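PDB 5JK2: Tp0751 from Treponema pallidum, which probably acts as a lipocalin-like adhesin that attaches the spirochaete to extracellular matrix components and host cells. Local coordinates for residues 46-54 with 120-128. The protein carries 1 engineered substitution. Sequence-based numbering, arbitrary orientation.
Sequences LQHLLAGLW and VTFESHAVI. Engineered in segment 120-128: A126 (natural residue Glu).
F122 lies between L46 and I128 at one end of the eight-stranded antiparallel barrel of this non-canonical lipocalin fold. L46 CD1 stands 3.8 Å from the centroid of the F122 ring and 18° off its normal, which meets the geometry of a CH-pi contact. The opposite ring face receives I128 CG2, 3.5 Å above the plane and displaced toward the rim. L49 adds its CB, 3.8 Å from F122 CZ. The L46 methyls reach the ring because CG extends roughly anti to the backbone N (chi1 155°). L50 crosses the F122 side chain obliquely, and its CD2 also lies 3.6 Å from V120 CG1, joining V120 and F122 of strand 115-122 to the loop before strand 52-56.

W54, the second aromatic centre, has I128 CD1 over one face, while I128 CG2 meets W54 CZ3 at 3.7 Å. V127 N and H125 O lie near the plane at the indole edge, so the ring abuts the backbone of the S124-V127 type I turn, which includes the engineered A126. A classic beta bulge closes this turn: E123 N and S124 N both donate to V127 O.

Outside this shell, W35 and L34 of helix 26-39 pack on F122 and L49, respectively, and R31 NH1 hydrogen-bonds to both L49 O and H125 O, tying the two segments together through a shared guanidinium nitrogen. The rotation of the indole is fixed from within its own segment: L50 O lies close to the ring plane of W54 and accepts from W54 NE1 at 2.8 Å, with an N-H...O angle of 158°.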
# COMPACT_ATOMS: atom_id res chain seq x y z
N LEU A 46 10.88 5.03 -0.80
CA LEU A 46 9.82 5.11 -1.80
C LEU A 46 8.48 4.99 -1.08
O LEU A 46 7.43 5.39 -1.59
CB LEU A 46 9.98 4.01 -2.86
CG LEU A 46 8.73 3.55 -3.62
CD1 LEU A 46 8.18 4.65 -4.51
CD2 LEU A 46 9.04 2.30 -4.44
N GLN A 47 8.53 4.44 0.13
CA GLN A 47 7.35 4.24 0.95
C GLN A 47 6.68 5.56 1.27
O GLN A 47 5.46 5.63 1.47
CB GLN A 47 7.72 3.53 2.26
CG GLN A 47 8.55 2.26 2.08
CD GLN A 47 8.85 1.57 3.40
OE1 GLN A 47 8.36 1.98 4.45
NE2 GLN A 47 9.66 0.51 3.35
N HIS A 48 7.47 6.62 1.30
CA HIS A 48 6.98 7.94 1.67
C HIS A 48 5.88 8.39 0.72
O HIS A 48 5.04 9.22 1.07
CB HIS A 48 8.14 8.95 1.67
CG HIS A 48 7.91 10.13 2.55
ND1 HIS A 48 8.91 11.02 2.89
CD2 HIS A 48 6.79 10.58 3.17
CE1 HIS A 48 8.42 11.96 3.68
NE2 HIS A 48 7.14 11.71 3.87
N LEU A 49 5.87 7.82 -0.49
CA LEU A 49 4.82 8.11 -1.46
C LEU A 49 3.53 7.37 -1.14
O LEU A 49 2.46 7.76 -1.60
CB LEU A 49 5.29 7.74 -2.87
CG LEU A 49 6.30 8.68 -3.55
CD1 LEU A 49 6.75 8.09 -4.87
CD2 LEU A 49 5.70 10.06 -3.76
N LEU A 50 3.63 6.29 -0.37
CA LEU A 50 2.46 5.48 -0.05
C LEU A 50 1.61 6.10 1.05
O LEU A 50 0.40 5.90 1.09
CB LEU A 50 2.88 4.07 0.36
CG LEU A 50 3.44 3.20 -0.76
CD1 LEU A 50 3.99 1.91 -0.20
CD2 LEU A 50 2.37 2.92 -1.80
N ALA A 51 2.26 6.84 1.95
CA ALA A 51 1.58 7.47 3.07
C ALA A 51 0.37 8.28 2.60
O ALA A 51 0.51 9.34 2.01
CB ALA A 51 2.54 8.36 3.83
N GLY A 52 -0.83 7.75 2.87
CA GLY A 52 -2.06 8.43 2.52
C GLY A 52 -3.15 7.47 2.09
O GLY A 52 -3.01 6.25 2.22
N LEU A 53 -4.24 8.02 1.57
CA LEU A 53 -5.40 7.25 1.16
C LEU A 53 -5.29 6.80 -0.29
O LEU A 53 -4.90 7.59 -1.15
CB LEU A 53 -6.67 8.07 1.35
CG LEU A 53 -7.98 7.42 0.91
CD1 LEU A 53 -8.27 6.18 1.73
CD2 LEU A 53 -9.12 8.42 1.02
N TRP A 54 -5.67 5.55 -0.55
CA TRP A 54 -5.65 5.00 -1.90
C TRP A 54 -6.98 4.32 -2.21
O TRP A 54 -7.48 3.53 -1.41
CB TRP A 54 -4.50 4.02 -2.06
CG TRP A 54 -3.15 4.66 -1.95
CD1 TRP A 54 -2.50 4.99 -0.81
CD2 TRP A 54 -2.30 5.04 -3.03
NE1 TRP A 54 -1.28 5.56 -1.11
CE2 TRP A 54 -1.14 5.61 -2.47
CE3 TRP A 54 -2.40 4.97 -4.43
CZ2 TRP A 54 -0.09 6.09 -3.24
CZ3 TRP A 54 -1.35 5.45 -5.20
CH2 TRP A 54 -0.21 6.00 -4.60
N VAL A 120 3.00 -4.00 -3.43
CA VAL A 120 2.66 -2.70 -3.99
C VAL A 120 3.64 -2.28 -5.08
O VAL A 120 4.78 -1.92 -4.80
CB VAL A 120 2.65 -1.61 -2.90
CG1 VAL A 120 2.18 -0.29 -3.49
CG2 VAL A 120 1.77 -2.03 -1.74
N THR A 121 3.16 -2.31 -6.32
CA THR A 121 3.98 -1.95 -7.48
C THR A 121 3.55 -0.59 -8.01
O THR A 121 2.44 -0.43 -8.52
CB THR A 121 3.88 -3.00 -8.60
OG1 THR A 121 4.20 -4.29 -8.08
CG2 THR A 121 4.83 -2.67 -9.74
N PHE A 122 4.45 0.38 -7.89
CA PHE A 122 4.19 1.73 -8.38
C PHE A 122 4.21 1.81 -9.90
O PHE A 122 5.05 1.20 -10.55
CB PHE A 122 5.22 2.71 -7.82
CG PHE A 122 4.89 3.22 -6.45
CD1 PHE A 122 5.28 2.53 -5.32
CD2 PHE A 122 4.22 4.42 -6.30
CE1 PHE A 122 4.99 3.02 -4.06
CE2 PHE A 122 3.93 4.91 -5.05
CZ PHE A 122 4.31 4.21 -3.93
N GLU A 123 3.27 2.58 -10.44
CA GLU A 123 3.24 2.89 -11.87
C GLU A 123 3.54 4.37 -12.03
O GLU A 123 4.17 4.80 -13.00
CB GLU A 123 1.89 2.53 -12.48
CG GLU A 123 1.30 1.22 -11.98
CD GLU A 123 -0.02 0.88 -12.64
OE1 GLU A 123 -0.71 -0.05 -12.17
OE2 GLU A 123 -0.37 1.54 -13.64
N SER A 124 3.07 5.15 -11.07
CA SER A 124 3.32 6.58 -11.03
C SER A 124 3.32 7.02 -9.57
O SER A 124 3.12 6.20 -8.68
CB SER A 124 2.27 7.36 -11.82
OG SER A 124 2.04 6.76 -13.08
N HIS A 125 3.53 8.31 -9.33
CA HIS A 125 3.60 8.80 -7.97
C HIS A 125 2.25 8.67 -7.26
O HIS A 125 2.18 8.62 -6.04
CB HIS A 125 4.08 10.25 -7.94
CG HIS A 125 3.00 11.26 -8.19
ND1 HIS A 125 2.18 11.72 -7.19
CD2 HIS A 125 2.61 11.89 -9.32
CE1 HIS A 125 1.33 12.60 -7.69
NE2 HIS A 125 1.57 12.72 -8.98
N ALA A 126 1.17 8.61 -8.05
CA ALA A 126 -0.18 8.50 -7.50
C ALA A 126 -0.95 7.36 -8.15
O ALA A 126 -2.18 7.37 -8.18
CB ALA A 126 -0.92 9.80 -7.68
N VAL A 127 -0.21 6.38 -8.66
CA VAL A 127 -0.81 5.21 -9.29
C VAL A 127 0.02 3.97 -8.96
O VAL A 127 1.21 3.91 -9.25
CB VAL A 127 -0.89 5.37 -10.82
CG1 VAL A 127 -1.53 4.15 -11.46
CG2 VAL A 127 -1.67 6.63 -11.19
N ILE A 128 -0.63 2.99 -8.34
CA ILE A 128 0.02 1.74 -7.96
C ILE A 128 -0.78 0.54 -8.44
O ILE A 128 -1.87 0.69 -8.99
CB ILE A 128 0.21 1.64 -6.42
CG1 ILE A 128 -1.15 1.66 -5.71
CG2 ILE A 128 1.08 2.78 -5.92
CD1 ILE A 128 -1.10 1.22 -4.26